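Local atomic coordinates of putative primosome component (Streptococcus pyogenes serotype M3, PDB entry 2QGZ), a protein that probably binds ATP and acts as a helicase loader of the DnaI type, helping to deliver the replicative helicase to DNA during primosome assembly. Residues Y147-A150 and E151-G154; L187-P190 and S191-I194; Q238-L241 and Q242-L246. All blocks are in the same frame, centred on the assembly; numbering follows the deposited sequence.

Interaction 1 (Y147-A150 and E151-G154); sequences YPSA and EQKG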
loop_
_atom_site.group_PDB
_atom_site.type_symbol
_atom_site.label_atom_id
_atom_site.label_comp_id
_atom_site.label_asym_id
_atom_site.label_seq_id
_atom_site.Cartn_x
_atom_site.Cartn_y
_atom_site.Cartn_z
ATOM N N TYR A 147 7.752 -9.517 10.408
ATOM C CA TYR A 147 6.418 -10.038 10.125
ATOM C C TYR A 147 6.244 -11.511 10.506
ATOM O O TYR A 147 7.040 -12.364 10.117
ATOM C CB TYR A 147 6.079 -9.857 8.643
ATOM C CG TYR A 147 4.683 -10.312 8.296
ATOM C CD1 TYR A 147 4.414 -11.649 7.998
ATOM C CD2 TYR A 147 3.613 -9.416 8.335
ATOM C CE1 TYR A 147 3.114 -12.084 7.753
ATOM C CE2 TYR A 147 2.307 -9.838 8.097
ATOM C CZ TYR A 147 2.063 -11.171 7.808
ATOM O OH TYR A 147 0.771 -11.589 7.592
ATOM N N PRO A 148 5.183 -11.832 11.267
ATOM C CA PRO A 148 4.172 -10.899 11.774
ATOM C C PRO A 148 4.483 -10.411 13.188
ATOM O O PRO A 148 5.103 -11.120 13.978
ATOM C CB PRO A 148 2.903 -11.732 11.735
ATOM C CG PRO A 148 3.417 -13.072 12.182
ATOM C CD PRO A 148 4.706 -13.223 11.389
ATOM N N SER A 149 4.052 -9.192 13.494
ATOM C CA SER A 149 4.259 -8.602 14.809
ATOM C C SER A 149 2.908 -8.230 15.373
ATOM O O SER A 149 1.900 -8.271 14.668
ATOM C CB SER A 149 5.125 -7.348 14.721
ATOM O OG SER A 149 6.456 -7.678 14.382
ATOM N N ALA A 150 2.898 -7.853 16.644
ATOM C CA ALA A 150 1.669 -7.487 17.334
ATOM C C ALA A 150 0.777 -6.529 16.538
ATOM O O ALA A 150 -0.146 -6.958 15.834
ATOM C CB ALA A 150 2.012 -6.883 18.692
ATOM N N GLU A 151 1.055 -5.235 16.659
ATOM C CA GLU A 151 0.277 -4.206 15.972
ATOM C C GLU A 151 1.102 -3.587 14.845
ATOM O O GLU A 151 0.901 -2.425 14.480
ATOM C CB GLU A 151 -0.130 -3.114 16.969
ATOM C CG GLU A 151 1.064 -2.387 17.604
ATOM C CD GLU A 151 1.914 -3.297 18.485
ATOM O OE1 GLU A 151 1.586 -3.440 19.686
ATOM O OE2 GLU A 151 2.900 -3.879 17.971
ATOM N N GLN A 152 2.036 -4.371 14.313
ATOM C CA GLN A 152 2.915 -3.944 13.229
ATOM C C GLN A 152 2.185 -2.971 12.302
ATOM O O GLN A 152 1.151 -3.300 11.726
ATOM C CB GLN A 152 3.393 -5.179 12.457
ATOM C CG GLN A 152 4.398 -4.899 11.364
ATOM C CD GLN A 152 4.941 -6.175 10.737
ATOM O OE1 GLN A 152 4.178 -7.071 10.364
ATOM N NE2 GLN A 152 6.265 -6.259 10.612
ATOM N N LYS A 153 2.729 -1.766 12.176
ATOM C CA LYS A 153 2.127 -0.730 11.346
ATOM C C LYS A 153 2.706 -0.689 9.940
ATOM O O LYS A 153 3.866 -1.020 9.727
ATOM C CB LYS A 153 2.317 0.636 12.002
ATOM C CG LYS A 153 1.693 0.766 13.381
ATOM C CD LYS A 153 0.212 0.398 13.366
ATOM C CE LYS A 153 -0.478 0.870 14.640
ATOM N NZ LYS A 153 0.324 0.547 15.852
ATOM N N GLY A 154 1.889 -0.265 8.983
ATOM C CA GLY A 154 2.353 -0.176 7.616
ATOM C C GLY A 154 3.000 1.170 7.389
ATOM O O GLY A 154 3.310 1.887 8.336
#

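Interaction 2 (L187-P190 and S191-I194); sequences LHFP and SFAI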
loop_
_atom_site.group_PDB
_atom_site.type_symbol
_atom_site.label_atom_id
_atom_site.label_comp_id
_atom_site.label_asym_id
_atom_site.label_seq_id
_atom_site.Cartn_x
_atom_site.Cartn_y
_atom_site.Cartn_z
ATOM N N LEU A 187 -3.183 -2.472 -4.809
ATOM C CA LEU A 187 -4.383 -1.938 -5.421
ATOM C C LEU A 187 -4.283 -0.465 -5.798
ATOM O O LEU A 187 -3.869 0.362 -4.991
ATOM C CB LEU A 187 -5.540 -2.172 -4.447
ATOM C CG LEU A 187 -6.911 -1.536 -4.631
ATOM C CD1 LEU A 187 -7.946 -2.398 -3.927
ATOM C CD2 LEU A 187 -6.911 -0.113 -4.072
ATOM N N HIS A 188 -4.654 -0.137 -7.031
ATOM C CA HIS A 188 -4.622 1.252 -7.474
ATOM C C HIS A 188 -5.960 1.851 -7.049
ATOM O O HIS A 188 -6.970 1.664 -7.726
ATOM C CB HIS A 188 -4.462 1.331 -8.993
ATOM C CG HIS A 188 -4.232 2.721 -9.498
ATOM N ND1 HIS A 188 -5.103 3.356 -10.358
ATOM C CD2 HIS A 188 -3.234 3.604 -9.252
ATOM C CE1 HIS A 188 -4.649 4.571 -10.620
ATOM N NE2 HIS A 188 -3.517 4.746 -9.961
ATOM N N PHE A 189 -5.956 2.570 -5.928
ATOM C CA PHE A 189 -7.176 3.154 -5.376
ATOM C C PHE A 189 -8.103 3.906 -6.337
ATOM O O PHE A 189 -9.290 3.586 -6.429
ATOM C CB PHE A 189 -6.857 4.065 -4.183
ATOM C CG PHE A 189 -8.069 4.429 -3.385
ATOM C CD1 PHE A 189 -8.741 3.460 -2.644
ATOM C CD2 PHE A 189 -8.588 5.722 -3.425
ATOM C CE1 PHE A 189 -9.913 3.771 -1.961
ATOM C CE2 PHE A 189 -9.763 6.045 -2.743
ATOM C CZ PHE A 189 -10.425 5.070 -2.013
ATOM N N PRO A 190 -7.588 4.924 -7.050
ATOM C CA PRO A 190 -8.444 5.670 -7.984
ATOM C C PRO A 190 -9.275 4.772 -8.917
ATOM O O PRO A 190 -10.424 5.092 -9.224
ATOM C CB PRO A 190 -7.447 6.537 -8.742
ATOM C CG PRO A 190 -6.415 6.833 -7.689
ATOM C CD PRO A 190 -6.222 5.481 -7.030
ATOM N N SER A 191 -8.704 3.652 -9.357
ATOM C CA SER A 191 -9.414 2.730 -10.244
ATOM C C SER A 191 -10.379 1.834 -9.480
ATOM O O SER A 191 -11.436 1.475 -9.989
ATOM C CB SER A 191 -8.428 1.854 -11.016
ATOM O OG SER A 191 -7.582 2.651 -11.820
ATOM N N PHE A 192 -10.005 1.465 -8.262
ATOM C CA PHE A 192 -10.847 0.619 -7.427
ATOM C C PHE A 192 -12.104 1.398 -7.038
ATOM O O PHE A 192 -13.209 0.868 -7.082
ATOM C CB PHE A 192 -10.076 0.211 -6.172
ATOM C CG PHE A 192 -10.895 -0.539 -5.163
ATOM C CD1 PHE A 192 -11.150 -1.894 -5.325
ATOM C CD2 PHE A 192 -11.390 0.111 -4.034
ATOM C CE1 PHE A 192 -11.884 -2.599 -4.369
ATOM C CE2 PHE A 192 -12.127 -0.579 -3.071
ATOM C CZ PHE A 192 -12.374 -1.938 -3.237
ATOM N N ALA A 193 -11.920 2.661 -6.660
ATOM C CA ALA A 193 -13.030 3.515 -6.261
ATOM C C ALA A 193 -14.078 3.569 -7.365
ATOM O O ALA A 193 -15.254 3.287 -7.128
ATOM C CB ALA A 193 -12.525 4.924 -5.948
ATOM N N ILE A 194 -13.642 3.933 -8.569
ATOM C CA ILE A 194 -14.526 4.024 -9.725
ATOM C C ILE A 194 -15.173 2.682 -10.083
ATOM O O ILE A 194 -16.377 2.620 -10.329
ATOM C CB ILE A 194 -13.765 4.561 -10.961
ATOM C CG1 ILE A 194 -13.395 6.028 -10.742
ATOM C CG2 ILE A 194 -14.615 4.408 -12.216
ATOM C CD1 ILE A 194 -12.685 6.662 -11.913
#

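Interaction 3 (Q238-L241 and Q242-L246); sequences QVIL and QYRML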
loop_
_atom_site.group_PDB
_atom_site.type_symbol
_atom_site.label_atom_id
_atom_site.label_comp_id
_atom_site.label_asym_id
_atom_site.label_seq_id
_atom_site.Cartn_x
_atom_site.Cartn_y
_atom_site.Cartn_z
ATOM N N GLN A 238 -13.585 3.754 4.223
ATOM C CA GLN A 238 -13.789 3.877 5.659
ATOM C C GLN A 238 -14.059 2.519 6.303
ATOM O O GLN A 238 -13.506 2.204 7.354
ATOM C CB GLN A 238 -14.950 4.841 5.927
ATOM C CG GLN A 238 -14.948 5.479 7.311
ATOM C CD GLN A 238 -15.387 4.528 8.403
ATOM O OE1 GLN A 238 -14.864 4.557 9.519
ATOM N NE2 GLN A 238 -16.361 3.681 8.089
ATOM N N VAL A 239 -14.888 1.702 5.665
ATOM C CA VAL A 239 -15.214 0.398 6.226
ATOM C C VAL A 239 -14.049 -0.579 6.111
ATOM O O VAL A 239 -13.780 -1.336 7.041
ATOM C CB VAL A 239 -16.462 -0.208 5.548
ATOM C CG1 VAL A 239 -16.895 -1.488 6.278
ATOM C CG2 VAL A 239 -17.590 0.800 5.574
ATOM N N ILE A 240 -13.366 -0.564 4.969
ATOM C CA ILE A 240 -12.227 -1.445 4.776
ATOM C C ILE A 240 -11.173 -1.112 5.823
ATOM O O ILE A 240 -10.638 -2.001 6.472
ATOM C CB ILE A 240 -11.610 -1.283 3.359
ATOM C CG1 ILE A 240 -12.500 -1.969 2.319
ATOM C CG2 ILE A 240 -10.196 -1.874 3.319
ATOM C CD1 ILE A 240 -12.027 -1.756 0.895
ATOM N N LEU A 241 -10.877 0.168 5.992
ATOM C CA LEU A 241 -9.873 0.563 6.965
ATOM C C LEU A 241 -10.325 0.185 8.374
ATOM O O LEU A 241 -9.552 -0.389 9.153
ATOM C CB LEU A 241 -9.593 2.067 6.851
ATOM C CG LEU A 241 -8.334 2.510 6.074
ATOM C CD1 LEU A 241 -7.958 1.518 4.985
ATOM C CD2 LEU A 241 -8.564 3.903 5.490
ATOM N N GLN A 242 -11.582 0.478 8.692
ATOM C CA GLN A 242 -12.140 0.159 10.006
ATOM C C GLN A 242 -11.954 -1.323 10.312
ATOM O O GLN A 242 -11.489 -1.696 11.382
ATOM C CB GLN A 242 -13.626 0.491 10.030
ATOM C CG GLN A 242 -14.318 0.123 11.302
ATOM C CD GLN A 242 -15.775 0.535 11.288
ATOM O OE1 GLN A 242 -16.356 0.838 12.327
ATOM N NE2 GLN A 242 -16.375 0.534 10.110
ATOM N N TYR A 243 -12.313 -2.167 9.358
ATOM C CA TYR A 243 -12.179 -3.600 9.528
ATOM C C TYR A 243 -10.726 -4.043 9.699
ATOM O O TYR A 243 -10.445 -4.955 10.481
ATOM C CB TYR A 243 -12.804 -4.315 8.335
ATOM C CG TYR A 243 -12.517 -5.792 8.283
ATOM C CD1 TYR A 243 -11.406 -6.279 7.597
ATOM C CD2 TYR A 243 -13.365 -6.708 8.909
ATOM C CE1 TYR A 243 -11.144 -7.648 7.529
ATOM C CE2 TYR A 243 -13.122 -8.080 8.848
ATOM C CZ TYR A 243 -12.007 -8.544 8.158
ATOM O OH TYR A 243 -11.746 -9.895 8.108
ATOM N N ARG A 244 -9.800 -3.415 8.973
ATOM C CA ARG A 244 -8.406 -3.803 9.101
ATOM C C ARG A 244 -7.836 -3.312 10.431
ATOM O O ARG A 244 -6.922 -3.928 10.982
ATOM C CB ARG A 244 -7.587 -3.315 7.890
ATOM C CG ARG A 244 -7.956 -4.056 6.595
ATOM C CD ARG A 244 -7.120 -3.615 5.380
ATOM N NE ARG A 244 -5.767 -4.162 5.413
ATOM C CZ ARG A 244 -5.453 -5.426 5.140
ATOM N NH1 ARG A 244 -6.392 -6.295 4.802
ATOM N NH2 ARG A 244 -4.195 -5.828 5.220
ATOM N N MET A 245 -8.391 -2.228 10.967
ATOM C CA MET A 245 -7.935 -1.735 12.269
ATOM C C MET A 245 -8.288 -2.782 13.331
ATOM O O MET A 245 -7.433 -3.206 14.110
ATOM C CB MET A 245 -8.599 -0.393 12.627
ATOM C CG MET A 245 -7.748 0.837 12.295
ATOM S SD MET A 245 -8.534 2.444 12.612
ATOM C CE MET A 245 -8.422 2.494 14.389
ATOM N N LEU A 246 -9.547 -3.210 13.347
ATOM C CA LEU A 246 -10.007 -4.208 14.311
ATOM C C LEU A 246 -9.311 -5.546 14.127
ATOM O O LEU A 246 -8.970 -6.207 15.097
ATOM C CB LEU A 246 -11.518 -4.418 14.190
ATOM C CG LEU A 246 -12.432 -3.364 14.802
ATOM C CD1 LEU A 246 -13.846 -3.552 14.276
ATOM C CD2 LEU A 246 -12.402 -3.488 16.314
#

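Interaction 1 (Y147-A150 and E151-G154)
In the surface loop that joins helix 131-146 to strand 154-158 of a P-loop NTPase fold, Gln152 reaches back along the chain to Tyr147 and Ser149. The loop doubles over at Ala150 and Glu151, so that the CA atoms of Ser149 and Gln152 lie 5.1 Å apart. The glutamine is fully drawn out: CG is anti to the backbone N (chi1 -176°) and the chain stays extended beyond it, which carries the amide to the start of the loop. There OE1 lies 3.2 Å from Tyr147 CD2. The two side chains cross at about a right angle, yet the ring and amide planes are only 17° apart. Pro148, which follows a cis peptide bond, folds its own ring back so that CB sits 3.8 Å above the plane of the Tyr147 ring, over its centre. At the root of the glutamine side chain, CB meets Ser149 CB at 3.6 Å, a plain aliphatic touch. At the bend, Glu151 curls back through its chi2 and brings OE2 within 3.2 Å of Ala150 CB. Lys153 NZ makes a weak hydrogen bond of 3.3 Å to Glu151 O, and its side chain also forms a cation-pi contact with Tyr287. Two polar ends turn to the preceding helix: Ser149 OG is hydrogen-bonded to Gln146 O, and Gln152 NE2 weakly to Phe143 O. No hydrogen bond links 147-150 to 151-154. Between the two limbs the contact is thus van der Waals in kind, while the serine hydroxyl on the outgoing limb and, weakly, the glutamine amide on the returning one tie both to carbonyls at the end of the helix the chain has just left.

Interaction 2 (L187-P190 and S191-I194)
Leu187 lays its CD1 methyl over one face of the Phe192 ring, a CH-pi contact with CD1 3.9 Å from the ring centroid and 26° off the normal. The methyl is offset toward the rim, where it comes to 3.5 Å from Phe192 CD1, and Leu187 CD2 touches Phe192 CB at 3.8 Å. With CG anti to the backbone N (chi1 174°), the phenylalanine ring stands out from the side of the first helical turn, and Leu187 reaches out to meet it. Phe189 adds a looser apolar contact: its ring meets Phe192 and Ala193 obliquely. Beyond this cluster, Phe189 and Phe192 rest on Leu237 and Ile240 of helix 237-247, and Leu187 on Leu220 of strand 217-221.

The polar side of the junction belongs to His188, which occupies the N-cap position; its side chain lies near the probable Walker A loop without touching it. Its carbonyl O receives Phe192 N at 3.1 Å, with the donor in the carbonyl plane, and Ser191 N in a second, weak bond. Its ring nitrogen ND1 pairs with Ser191 OG at 3.0 Å, the hydroxyl lying at the ring edge near its plane; either partner could be the donor. Pro190 CD sits 3.9 Å above the same ring, over its centre. NE2 bonds weakly to Asp222 OD1, so both nitrogens have a partner, which favours this rotation of the ring. Further on, Ala193 N bonds Phe189 O at 2.8 Å, nearly straight, and the helix is under way. Such an abrupt change from parallel strand 184-188 to helix 189-197, with apolar residues turned inward and the capping residue on the polar side, suits the alternating alpha/beta architecture of P-loop NTPases.

Interaction 3 (Q238-L241 and Q242-L246)
Gln242 sends its side chain back along the helix to Gln238, their NE2 atoms 3.7 Å apart and the amide planes turned 66° against each other. The two amides are neighbours without a hydrogen bond between them; Gln238 OE1 instead accepts from Arg284 NE of helix 281-288. Four backbone bonds carry the contact. Gln242 N donates to Gln238 O at 2.9 Å, Tyr243 N to Val239 O at 2.9 Å, Arg244 N to Ile240 O at 3.0 Å and Met245 N to Leu241 O at 2.8 Å, the i to i+4 ladder of an alpha-helix.

On the buried side, Arg244 runs beside Ile240 in the same direction, CD resting 4.1 Å from Ile240 CG2. The chain then bends at chi3 (76°), turning the guanidinium away from the isoleucine, to lie between the start of strand 251-255 and the chain leading into strand 217-221. NE bonds Thr251 OG1, NH1 the carbonyls of Lys213 and Val215, and NH2 that of Pro250. Tyr243 OH pairs with Asn214 OD1, and its ring forms a cation-pi contact with Lys213. Every nitrogen of the buried guanidinium therefore has a partner, largely neutral carbonyls; its positive charge is probably stabilised by these dipoles, and the bonds join helix 237-247 to the segments leading into strands 217-221 and 251-255.

In the fold
All three contacts are local, each between consecutive pieces of chain, and they follow in series without nesting or crossing. Interaction 1 folds the loop between helix 131-146 and strand 154-158, an inner strand of the parallel sheet, back on itself. Interaction 2 comes next, on the opposite side of the chain's centre, about 25 Å away centre to centre, where strand 184-188 turns into helix 189-197. Interaction 3 lies within helix 237-247, which precedes strand 251-255. Interactions 2 and 3 touch through Phe192 CE2 and Ile240 CD1, 4.1 Å apart, joining their two helices; interaction 1 stays about 8 Å from interaction 3 at the nearest atoms.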